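PDB 5VM2: alcohol dehydrogenase from Escherichia coli, which probably acts as an NAD(H)- or NADP(H)-dependent, zinc-binding oxidoreductase on CH-OH groups, with unknown specificity and a link to membrane biogenesis. Local coordinates for residues P91-G96 with L129-S134; C98-E103 with I108-D113; T149-A154 with P298-A303; A154-H159 with G178-M183. All coordinates share one frame; numbering follows the deposited sequence.

Contact 1 of 4, residues P91-G96 with L129-S134. With ZN (zinc ion), chain D.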
loop_
_atom_site.group_PDB
_atom_site.type_symbol
_atom_site.label_atom_id
_atom_site.label_comp_id
_atom_site.label_asym_id
_atom_site.label_seq_id
_atom_site.Cartn_x
_atom_site.Cartn_y
_atom_site.Cartn_z
ATOM N N PRO A 91 0.323 -5.217 -8.742
ATOM C CA PRO A 91 -0.249 -6.547 -8.490
ATOM C C PRO A 91 -1.720 -6.699 -8.849
ATOM O O PRO A 91 -2.257 -7.804 -8.695
ATOM C CB PRO A 91 -0.034 -6.727 -6.980
ATOM C CG PRO A 91 -0.045 -5.347 -6.438
ATOM C CD PRO A 91 0.571 -4.470 -7.498
ATOM N N GLY A 92 -2.392 -5.651 -9.312
ATOM C CA GLY A 92 -3.774 -5.790 -9.733
ATOM C C GLY A 92 -3.935 -5.703 -11.235
ATOM O O GLY A 92 -3.746 -4.633 -11.821
ATOM N N VAL A 93 -4.281 -6.819 -11.871
ATOM C CA VAL A 93 -4.427 -6.890 -13.322
ATOM C C VAL A 93 -5.920 -6.855 -13.639
ATOM O O VAL A 93 -6.617 -7.853 -13.393
ATOM C CB VAL A 93 -3.772 -8.152 -13.893
ATOM C CG1 VAL A 93 -3.966 -8.210 -15.405
ATOM C CG2 VAL A 93 -2.293 -8.211 -13.511
ATOM N N PRO A 94 -6.443 -5.767 -14.197
ATOM C CA PRO A 94 -7.883 -5.650 -14.415
ATOM C C PRO A 94 -8.295 -6.338 -15.710
ATOM O O PRO A 94 -7.463 -6.784 -16.501
ATOM C CB PRO A 94 -8.080 -4.137 -14.504
ATOM C CG PRO A 94 -6.837 -3.687 -15.220
ATOM C CD PRO A 94 -5.719 -4.613 -14.753
ATOM N N CYS A 95 -9.613 -6.395 -15.928
ATOM C CA CYS A 95 -10.124 -7.141 -17.071
ATOM C C CYS A 95 -9.895 -6.404 -18.387
ATOM O O CYS A 95 -9.740 -7.051 -19.428
ATOM C CB CYS A 95 -11.610 -7.474 -16.876
ATOM S SG CYS A 95 -12.846 -6.234 -17.395
ATOM N N GLY A 96 -9.847 -5.069 -18.364
ATOM C CA GLY A 96 -9.563 -4.287 -19.550
ATOM C C GLY A 96 -10.741 -4.004 -20.466
ATOM O O GLY A 96 -10.574 -3.263 -21.445
ATOM N N LEU A 129 7.928 -15.915 -10.276
ATOM C CA LEU A 129 6.532 -15.695 -10.630
ATOM C C LEU A 129 6.453 -15.039 -12.002
ATOM O O LEU A 129 7.422 -14.452 -12.491
ATOM C CB LEU A 129 5.802 -14.847 -9.574
ATOM C CG LEU A 129 6.208 -13.398 -9.283
ATOM C CD1 LEU A 129 5.601 -12.410 -10.280
ATOM C CD2 LEU A 129 5.793 -13.018 -7.870
ATOM N N CYS A 130 5.276 -15.139 -12.611
ATOM C CA CYS A 130 5.002 -14.544 -13.909
ATOM C C CYS A 130 3.997 -13.413 -13.755
ATOM O O CYS A 130 3.082 -13.491 -12.930
ATOM C CB CYS A 130 4.471 -15.587 -14.892
ATOM S SG CYS A 130 5.667 -16.878 -15.282
ATOM N N HIS A 131 4.169 -12.362 -14.556
ATOM C CA HIS A 131 3.286 -11.212 -14.493
ATOM C C HIS A 131 3.127 -10.641 -15.892
ATOM O O HIS A 131 4.082 -10.682 -16.679
ATOM C CB HIS A 131 3.818 -10.131 -13.544
ATOM C CG HIS A 131 2.749 -9.247 -12.982
ATOM N ND1 HIS A 131 1.683 -9.738 -12.258
ATOM C CD2 HIS A 131 2.573 -7.906 -13.048
ATOM C CE1 HIS A 131 0.899 -8.737 -11.898
ATOM N NE2 HIS A 131 1.417 -7.614 -12.364
ATOM N N PRO A 132 1.948 -10.120 -16.233
ATOM C CA PRO A 132 1.785 -9.478 -17.541
ATOM C C PRO A 132 2.729 -8.295 -17.694
ATOM O O PRO A 132 2.905 -7.491 -16.775
ATOM C CB PRO A 132 0.317 -9.027 -17.543
ATOM C CG PRO A 132 -0.347 -9.813 -16.460
ATOM C CD PRO A 132 0.709 -10.085 -15.436
ATOM N N GLU A 133 3.343 -8.204 -18.875
ATOM C CA GLU A 133 4.233 -7.090 -19.176
ATOM C C GLU A 133 3.539 -5.746 -18.996
ATOM O O GLU A 133 4.186 -4.754 -18.637
ATOM C CB GLU A 133 4.771 -7.248 -20.603
ATOM C CG GLU A 133 4.965 -5.959 -21.382
ATOM C CD GLU A 133 5.013 -6.193 -22.884
ATOM O OE1 GLU A 133 4.284 -7.082 -23.373
ATOM O OE2 GLU A 133 5.784 -5.496 -23.575
ATOM N N SER A 134 2.219 -5.699 -19.202
ATOM C CA SER A 134 1.497 -4.434 -19.126
ATOM C C SER A 134 1.432 -3.874 -17.710
ATOM O O SER A 134 1.208 -2.670 -17.549
ATOM C CB SER A 134 0.082 -4.599 -19.691
ATOM O OG SER A 134 -0.581 -5.714 -19.119
HETATM ZN ZN ZN D . -12.623 -4.417 -15.885
#
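V93 reaches across to H131 and P132 within the GroES-like domain of this zinc-containing alcohol dehydrogenase family member, joining the short strand 92-93 to the end of strand 128-132. The V93 CB points at the other segment but stays 4.6 Å from P132 CG, so the two methyls make the contact. CG1 lies anti to the backbone N (chi1 179°) and comes to 4.1 Å from P132 CG. CG2, beside the backbone N, does more. It meets the same P132 CG at 3.9 Å, and it approaches H131 CE1 at 3.6 Å, oblique to the imidazole. Valine and proline therefore meet tip to tip, while the histidine ring comes at the valine from the opposite direction. The ring also rests on its own neighbour, with P132 CD 3.2 Å above the plane and shifted toward the rim. H131 is held in rotation from outside the pair: NE2 is hydrogen-bonded to the carbonyl oxygen of E90, which ties the ring to the chain just before P91. P91 adds a looser touch, its CA 4.2 Å from H131 CE1. Further along, the chain leaves the strand and P132 behind and turns out to the metal site, where C95 SG binds the zinc ion at 2.4 Å.

Contact 2 of 4, residues C98-E103 with I108-D113. With ZN (zinc ion), chain D.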
loop_
_atom_site.group_PDB
_atom_site.type_symbol
_atom_site.label_atom_id
_atom_site.label_comp_id
_atom_site.label_asym_id
_atom_site.label_seq_id
_atom_site.Cartn_x
_atom_site.Cartn_y
_atom_site.Cartn_z
ATOM N N CYS A 98 -14.426 -3.926 -19.087
ATOM C CA CYS A 98 -15.661 -3.536 -18.427
ATOM C C CYS A 98 -15.809 -2.014 -18.429
ATOM O O CYS A 98 -14.899 -1.273 -18.814
ATOM C CB CYS A 98 -15.706 -4.080 -16.998
ATOM S SG CYS A 98 -14.637 -3.228 -15.820
ATOM N N ARG A 99 -16.984 -1.548 -17.986
ATOM C CA ARG A 99 -17.253 -0.111 -17.969
ATOM C C ARG A 99 -16.241 0.648 -17.118
ATOM O O ARG A 99 -15.875 1.780 -17.456
ATOM C CB ARG A 99 -18.682 0.157 -17.475
ATOM C CG ARG A 99 -18.807 0.352 -15.970
ATOM C CD ARG A 99 -20.247 0.245 -15.471
ATOM N NE ARG A 99 -21.017 1.484 -15.612
ATOM C CZ ARG A 99 -20.751 2.628 -14.981
ATOM N NH1 ARG A 99 -19.715 2.726 -14.159
ATOM N NH2 ARG A 99 -21.526 3.687 -15.176
ATOM N N TYR A 100 -15.755 0.047 -16.029
ATOM C CA TYR A 100 -14.838 0.775 -15.161
ATOM C C TYR A 100 -13.437 0.839 -15.752
ATOM O O TYR A 100 -12.771 1.873 -15.646
ATOM C CB TYR A 100 -14.802 0.142 -13.773
ATOM C CG TYR A 100 -16.179 -0.060 -13.204
ATOM C CD1 TYR A 100 -16.905 1.010 -12.689
ATOM C CD2 TYR A 100 -16.769 -1.313 -13.212
ATOM C CE1 TYR A 100 -18.178 0.824 -12.179
ATOM C CE2 TYR A 100 -18.037 -1.506 -12.709
ATOM C CZ TYR A 100 -18.737 -0.436 -12.194
ATOM O OH TYR A 100 -19.999 -0.648 -11.692
ATOM N N CYS A 101 -12.974 -0.255 -16.362
ATOM C CA CYS A 101 -11.687 -0.226 -17.049
ATOM C C CYS A 101 -11.709 0.778 -18.190
ATOM O O CYS A 101 -10.786 1.584 -18.343
ATOM C CB CYS A 101 -11.332 -1.616 -17.573
ATOM S SG CYS A 101 -10.889 -2.785 -16.290
ATOM N N LEU A 102 -12.772 0.751 -18.997
ATOM C CA LEU A 102 -12.872 1.647 -20.140
ATOM C C LEU A 102 -13.068 3.102 -19.735
ATOM O O LEU A 102 -12.837 3.993 -20.559
ATOM C CB LEU A 102 -14.023 1.204 -21.048
ATOM C CG LEU A 102 -13.789 -0.079 -21.846
ATOM C CD1 LEU A 102 -14.965 -0.369 -22.770
ATOM C CD2 LEU A 102 -12.495 0.012 -22.641
ATOM N N GLU A 103 -13.486 3.369 -18.497
ATOM C CA GLU A 103 -13.736 4.729 -18.034
ATOM C C GLU A 103 -12.570 5.329 -17.257
ATOM O O GLU A 103 -12.676 6.469 -16.796
ATOM C CB GLU A 103 -15.000 4.772 -17.165
ATOM C CG GLU A 103 -16.287 4.842 -17.965
ATOM C CD GLU A 103 -17.533 4.612 -17.117
ATOM O OE1 GLU A 103 -17.424 4.588 -15.872
ATOM O OE2 GLU A 103 -18.626 4.462 -17.702
ATOM N N ILE A 108 -11.199 -0.374 -9.716
ATOM C CA ILE A 108 -12.446 -0.896 -9.170
ATOM C C ILE A 108 -13.079 -1.926 -10.101
ATOM O O ILE A 108 -14.259 -2.249 -9.949
ATOM C CB ILE A 108 -13.435 0.238 -8.831
ATOM C CG1 ILE A 108 -13.987 0.895 -10.096
ATOM C CG2 ILE A 108 -12.769 1.286 -7.939
ATOM C CD1 ILE A 108 -14.908 2.079 -9.813
ATOM N N CYS A 109 -12.314 -2.450 -11.059
ATOM C CA CYS A 109 -12.800 -3.489 -11.956
ATOM C C CYS A 109 -13.322 -4.678 -11.152
ATOM O O CYS A 109 -12.614 -5.179 -10.264
ATOM C CB CYS A 109 -11.678 -3.944 -12.895
ATOM S SG CYS A 109 -12.043 -5.419 -13.901
ATOM N N PRO A 110 -14.539 -5.155 -11.425
ATOM C CA PRO A 110 -15.080 -6.284 -10.654
ATOM C C PRO A 110 -14.369 -7.601 -10.911
ATOM O O PRO A 110 -14.556 -8.543 -10.131
ATOM C CB PRO A 110 -16.542 -6.349 -11.106
ATOM C CG PRO A 110 -16.526 -5.775 -12.484
ATOM C CD PRO A 110 -15.467 -4.701 -12.474
ATOM N N ASP A 111 -13.568 -7.701 -11.969
ATOM C CA ASP A 111 -12.824 -8.914 -12.281
ATOM C C ASP A 111 -11.318 -8.677 -12.230
ATOM O O ASP A 111 -10.569 -9.274 -13.004
ATOM C CB ASP A 111 -13.226 -9.459 -13.650
ATOM C CG ASP A 111 -14.649 -9.987 -13.676
ATOM O OD1 ASP A 111 -15.002 -10.798 -12.797
ATOM O OD2 ASP A 111 -15.410 -9.592 -14.581
ATOM N N VAL A 112 -10.856 -7.804 -11.334
ATOM C CA VAL A 112 -9.421 -7.607 -11.178
ATOM C C VAL A 112 -8.799 -8.869 -10.597
ATOM O O VAL A 112 -9.380 -9.533 -9.728
ATOM C CB VAL A 112 -9.119 -6.377 -10.301
ATOM C CG1 VAL A 112 -9.621 -6.575 -8.875
ATOM C CG2 VAL A 112 -7.620 -6.083 -10.300
ATOM N N ASP A 113 -7.631 -9.229 -11.109
ATOM C CA ASP A 113 -6.874 -10.345 -10.552
ATOM C C ASP A 113 -5.741 -9.725 -9.743
ATOM O O ASP A 113 -4.740 -9.273 -10.303
ATOM C CB ASP A 113 -6.360 -11.262 -11.656
ATOM C CG ASP A 113 -5.423 -12.341 -11.142
ATOM O OD1 ASP A 113 -4.815 -13.066 -11.957
ATOM O OD2 ASP A 113 -5.295 -12.460 -9.908
HETATM ZN ZN ZN D . -12.623 -4.417 -15.885
#
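C98 and C101 from one segment and C109 from the other close on a single zinc ion. C98 SG binds the metal at 2.3 Å. C101 SG is the next ligand at 2.4 Å, and C109 SG reaches it from across the contact at 2.3 Å. C95, from the chain just before, completes the set of four. Two of the sulfurs also accept backbone N-H groups. C98 sits at the N-cap of the weakly bonded helix 99-102, and its SG takes the N-H of C101 at 3.4 Å, nearly straight at 167°; chi1 of 74° puts that sulfur between the backbone N and the carbonyl carbon, facing both the helix end and the zinc. C109 SG gets a weak bond from D111 N, 3.4 Å away, inside the type I turn C109-V112. Four cysteines on a looping lobe are the hallmark of the structural zinc site in zinc-containing alcohol dehydrogenases. Outside the sulfurs, the Y100 ring is wedged between I108 and P110, crossing both at about a right angle. Its CD1 meets I108 CD1 at 3.7 Å, and its CD2 meets P110 CD at 3.7 Å, the same proline carbon that packs against C98 SG. One face of the Y100 ring carries R99 CG, 3.6 Å above its centre, and the R99 guanidinium continues to E103, to which it is tied by charge alone.

Contact 3 of 4, residues T149-A154 with P298-A303. With MG (magnesium ion), chain C.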
loop_
_atom_site.group_PDB
_atom_site.type_symbol
_atom_site.label_atom_id
_atom_site.label_comp_id
_atom_site.label_asym_id
_atom_site.label_seq_id
_atom_site.Cartn_x
_atom_site.Cartn_y
_atom_site.Cartn_z
ATOM N N THR A 149 9.895 -2.586 -4.497
ATOM C CA THR A 149 8.833 -3.251 -3.756
ATOM C C THR A 149 7.925 -2.240 -3.069
ATOM O O THR A 149 6.699 -2.407 -3.044
ATOM C CB THR A 149 9.447 -4.206 -2.731
ATOM O OG1 THR A 149 10.251 -5.175 -3.413
ATOM C CG2 THR A 149 8.366 -4.915 -1.939
ATOM N N LEU A 150 8.507 -1.173 -2.524
ATOM C CA LEU A 150 7.687 -0.230 -1.779
ATOM C C LEU A 150 6.985 0.789 -2.665
ATOM O O LEU A 150 6.195 1.586 -2.151
ATOM C CB LEU A 150 8.546 0.490 -0.741
ATOM C CG LEU A 150 9.394 -0.483 0.076
ATOM C CD1 LEU A 150 10.647 0.201 0.584
ATOM C CD2 LEU A 150 8.575 -1.065 1.218
ATOM N N VAL A 151 7.136 0.697 -3.987
ATOM C CA VAL A 151 6.320 1.522 -4.872
ATOM C C VAL A 151 4.840 1.229 -4.657
ATOM O O VAL A 151 3.998 2.134 -4.719
ATOM C CB VAL A 151 6.733 1.308 -6.339
ATOM C CG1 VAL A 151 5.675 1.893 -7.283
ATOM C CG2 VAL A 151 8.106 1.926 -6.600
ATOM N N GLU A 152 4.500 -0.032 -4.372
ATOM C CA GLU A 152 3.090 -0.397 -4.231
ATOM C C GLU A 152 2.393 0.366 -3.109
ATOM O O GLU A 152 1.372 1.023 -3.379
ATOM C CB GLU A 152 2.965 -1.918 -4.074
ATOM C CG GLU A 152 1.586 -2.468 -4.409
ATOM C CD GLU A 152 0.626 -2.428 -3.232
ATOM O OE1 GLU A 152 1.055 -2.045 -2.121
ATOM O OE2 GLU A 152 -0.558 -2.784 -3.419
ATOM N N PRO A 153 2.857 0.332 -1.853
ATOM C CA PRO A 153 2.185 1.155 -0.839
ATOM C C PRO A 153 2.345 2.644 -1.090
ATOM O O PRO A 153 1.431 3.415 -0.773
ATOM C CB PRO A 153 2.849 0.724 0.477
ATOM C CG PRO A 153 4.190 0.182 0.067
ATOM C CD PRO A 153 3.942 -0.477 -1.260
ATOM N N ALA A 154 3.474 3.076 -1.660
ATOM C CA ALA A 154 3.605 4.482 -2.029
ATOM C C ALA A 154 2.559 4.870 -3.069
ATOM O O ALA A 154 2.013 5.979 -3.029
ATOM C CB ALA A 154 5.014 4.762 -2.550
ATOM N N PRO A 298 3.978 4.873 -12.689
ATOM C CA PRO A 298 5.069 5.694 -13.248
ATOM C C PRO A 298 5.360 6.946 -12.438
ATOM O O PRO A 298 6.527 7.216 -12.127
ATOM C CB PRO A 298 4.565 6.014 -14.660
ATOM C CG PRO A 298 3.671 4.860 -14.998
ATOM C CD PRO A 298 2.958 4.566 -13.710
ATOM N N VAL A 299 4.330 7.711 -12.064
ATOM C CA VAL A 299 4.572 8.947 -11.325
ATOM C C VAL A 299 5.136 8.656 -9.938
ATOM O O VAL A 299 5.902 9.460 -9.391
ATOM C CB VAL A 299 3.285 9.796 -11.254
ATOM C CG1 VAL A 299 2.245 9.140 -10.357
ATOM C CG2 VAL A 299 3.607 11.203 -10.759
ATOM N N THR A 300 4.787 7.507 -9.352
ATOM C CA THR A 300 5.315 7.159 -8.036
ATOM C C THR A 300 6.771 6.729 -8.141
ATOM O O THR A 300 7.615 7.147 -7.338
ATOM C CB THR A 300 4.467 6.054 -7.405
ATOM O OG1 THR A 300 3.095 6.471 -7.358
ATOM C CG2 THR A 300 4.955 5.735 -5.999
ATOM N N ILE A 301 7.084 5.900 -9.140
ATOM C CA ILE A 301 8.477 5.542 -9.405
ATOM C C ILE A 301 9.306 6.800 -9.649
ATOM O O ILE A 301 10.416 6.943 -9.121
ATOM C CB ILE A 301 8.557 4.567 -10.594
ATOM C CG1 ILE A 301 7.948 3.216 -10.214
ATOM C CG2 ILE A 301 9.994 4.391 -11.050
ATOM C CD1 ILE A 301 7.688 2.308 -11.406
ATOM N N GLU A 302 8.779 7.724 -10.465
ATOM C CA GLU A 302 9.432 9.017 -10.676
ATOM C C GLU A 302 9.738 9.701 -9.349
ATOM O O GLU A 302 10.856 10.166 -9.112
ATOM C CB GLU A 302 8.540 9.944 -11.507
ATOM C CG GLU A 302 8.443 9.698 -12.992
ATOM C CD GLU A 302 7.453 10.660 -13.642
ATOM O OE1 GLU A 302 7.478 11.861 -13.296
ATOM O OE2 GLU A 302 6.635 10.221 -14.477
ATOM N N ALA A 303 8.728 9.789 -8.478
ATOM C CA ALA A 303 8.874 10.532 -7.234
ATOM C C ALA A 303 9.932 9.906 -6.336
ATOM O O ALA A 303 10.735 10.619 -5.720
ATOM C CB ALA A 303 7.529 10.610 -6.514
HETATM MG MG MG C . 0.404 -2.905 -0.407
HETATM O O HOH W 1 -0.668 -1.618 0.507
#
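V151 and A154 meet T300 and I301 through apolar contacts, with one backbone oxygen touched as well. The tightest is methyl on methyl, with T300 CG2 3.6 Å from A154 CB. That CG2 lies anti to the backbone N, while T300 OG1 is turned beside the N and bonds back to the carbonyl oxygen of R296, just ahead of its helix; the apolar branch is thus the one presented to A154. T300 and V151 slide past each other in opposite directions, CG2 lying 3.9 Å from V151 O. I301 takes the valine tip: its CG1 faces both methyls almost equally, 3.8 Å from V151 CG2 and 3.9 Å from V151 CG1. The helices pass at an axis separation of 9.5 Å and an angle of 115°. Both are connecting elements in a two-domain dehydrogenase: helix 145-163 leads into the first strand of the Rossmann-type parallel sheet, and helix 297-305 follows its last strand, so the contact ties the outgoing and returning chains together. Backbone bonding accounts for the kink in the first helix. P153 has no N-H to give, and E152 N makes only a weak bond to T149 O. Metal binding comes from E152, turned away from the other helix: its OE1 holds the magnesium ion at 2.0 Å, alongside a water, H65 and E66. Its OE2 is hydrogen-bonded to the hydroxyl of Y293.

Contact 4 of 4, residues A154-H159 with G178-M183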
loop_
_atom_site.group_PDB
_atom_site.type_symbol
_atom_site.label_atom_id
_atom_site.label_comp_id
_atom_site.label_asym_id
_atom_site.label_seq_id
_atom_site.Cartn_x
_atom_site.Cartn_y
_atom_site.Cartn_z
ATOM N N ALA A 154 3.474 3.076 -1.660
ATOM C CA ALA A 154 3.605 4.482 -2.029
ATOM C C ALA A 154 2.559 4.870 -3.069
ATOM O O ALA A 154 2.013 5.979 -3.029
ATOM C CB ALA A 154 5.014 4.762 -2.550
ATOM N N ALA A 155 2.263 3.962 -3.999
ATOM C CA ALA A 155 1.223 4.216 -4.990
ATOM C C ALA A 155 -0.146 4.370 -4.343
ATOM O O ALA A 155 -0.986 5.130 -4.843
ATOM C CB ALA A 155 1.199 3.087 -6.022
ATOM N N VAL A 156 -0.395 3.646 -3.248
ATOM C CA VAL A 156 -1.641 3.807 -2.499
ATOM C C VAL A 156 -1.785 5.243 -2.005
ATOM O O VAL A 156 -2.846 5.867 -2.150
ATOM C CB VAL A 156 -1.691 2.809 -1.329
ATOM C CG1 VAL A 156 -2.878 3.108 -0.424
ATOM C CG2 VAL A 156 -1.743 1.374 -1.848
ATOM N N GLY A 157 -0.726 5.779 -1.391
ATOM C CA GLY A 157 -0.787 7.151 -0.913
ATOM C C GLY A 157 -0.823 8.153 -2.050
ATOM O O GLY A 157 -1.484 9.191 -1.955
ATOM N N MET A 158 -0.117 7.856 -3.142
ATOM C CA MET A 158 -0.135 8.748 -4.297
ATOM C C MET A 158 -1.535 8.851 -4.892
ATOM O O MET A 158 -1.991 9.945 -5.242
ATOM C CB MET A 158 0.862 8.265 -5.349
ATOM C CG MET A 158 1.108 9.263 -6.479
ATOM S SD MET A 158 1.987 10.758 -5.956
ATOM C CE MET A 158 3.238 10.048 -4.903
ATOM N N HIS A 159 -2.231 7.717 -5.001
ATOM C CA HIS A 159 -3.585 7.704 -5.542
ATOM C C HIS A 159 -4.540 8.496 -4.655
ATOM O O HIS A 159 -5.400 9.231 -5.152
ATOM C CB HIS A 159 -4.038 6.246 -5.697
ATOM C CG HIS A 159 -5.388 6.080 -6.321
ATOM N ND1 HIS A 159 -5.641 6.376 -7.643
ATOM C CD2 HIS A 159 -6.552 5.616 -5.808
ATOM C CE1 HIS A 159 -6.911 6.124 -7.912
ATOM N NE2 HIS A 159 -7.485 5.660 -6.814
ATOM N N GLY A 178 1.114 5.255 10.319
ATOM C CA GLY A 178 1.613 3.980 9.858
ATOM C C GLY A 178 2.082 4.102 8.418
ATOM O O GLY A 178 2.187 5.191 7.851
ATOM N N CYS A 179 2.353 2.944 7.811
ATOM C CA CYS A 179 2.918 2.927 6.463
ATOM C C CYS A 179 2.096 3.773 5.493
ATOM O O CYS A 179 2.625 4.676 4.836
ATOM C CB CYS A 179 3.030 1.490 5.954
ATOM S SG CYS A 179 3.615 1.403 4.243
ATOM N N ILE A 180 0.789 3.520 5.416
ATOM C CA ILE A 180 -0.037 4.215 4.435
ATOM C C ILE A 180 -0.167 5.701 4.764
ATOM O O ILE A 180 -0.240 6.540 3.855
ATOM C CB ILE A 180 -1.414 3.536 4.326
ATOM C CG1 ILE A 180 -1.242 2.055 3.977
ATOM C CG2 ILE A 180 -2.245 4.227 3.275
ATOM C CD1 ILE A 180 -0.544 1.819 2.647
ATOM N N GLY A 181 -0.191 6.057 6.050
ATOM C CA GLY A 181 -0.236 7.466 6.411
ATOM C C GLY A 181 1.033 8.206 6.029
ATOM O O GLY A 181 0.986 9.363 5.600
ATOM N N LEU A 182 2.183 7.548 6.176
ATOM C CA LEU A 182 3.448 8.155 5.782
ATOM C C LEU A 182 3.568 8.241 4.266
ATOM O O LEU A 182 4.098 9.228 3.737
ATOM C CB LEU A 182 4.609 7.359 6.384
ATOM C CG LEU A 182 4.596 7.380 7.914
ATOM C CD1 LEU A 182 5.680 6.485 8.483
ATOM C CD2 LEU A 182 4.747 8.808 8.419
ATOM N N MET A 183 3.077 7.224 3.549
ATOM C CA MET A 183 3.015 7.308 2.091
ATOM C C MET A 183 2.128 8.462 1.644
ATOM O O MET A 183 2.478 9.196 0.713
ATOM C CB MET A 183 2.500 5.999 1.496
ATOM C CG MET A 183 3.411 4.797 1.701
ATOM S SD MET A 183 5.115 5.111 1.228
ATOM C CE MET A 183 5.800 3.452 1.255
#
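M158 N donates to A154 O at 2.8 Å, closing the helical turn that M183 covers from the other segment. M183 is bent at its second torsion (chi2 -50°), which lays the thioether along A154 rather than pointing it straight across. SD comes to 3.6 Å from A154 CA, and CE goes on to 3.7 Å from A154 N, so the methionine touches backbone as much as side chain. Beside it, G157 has no side chain to hold the backbones apart: its CA is 4.1 Å from M183 C, and the two alpha carbons are 4.8 Å from each other. That glycine lets the helix axes come within 8.0 Å, crossing at -54°. V156 and I180 also meet, crossing at about a right angle, with V156 CG1 lying 3.9 Å from I180 CG2. G178, the N-cap of helix 179-190, and G181 in the first helical turn fit a GxGxxG pattern of Rossmann type, consistent with dinucleotide binding; the side packed against helix 145-163 is the one bearing I180 and M183. V156 and I180 both lean on V267 of strand 262-267 in the parallel sheet. F309 touches A154, M158 and M183 from a loop, and helix 297-305 reaches M158 through T300 and A155 through Y297, while on the far flank L182 of helix 179-190 packs on helix 203-211.

In the fold
Contacts 1 and 2 share the zinc ion: C95 comes from contact 1 and the other three cysteines from contact 2, which is nested in the loop closed by contact 1. Their centres are 13 Å apart, and V93 O and D113 N probably hydrogen-bond at 2.9 Å. Contacts 3 and 4 both use helix 145-163 and share A154, with centres 10 Å apart; P153 O lies 3.5 Å from M183 CG. The two pairs meet where P91 CD packs on E152 CG at 3.8 Å, near the magnesium ion (about 7 Å from the P91 side chain), bound by H65, E66 and E152 at what is probably the catalytic zinc position of relatives. Contacts 2 and 4 do not touch.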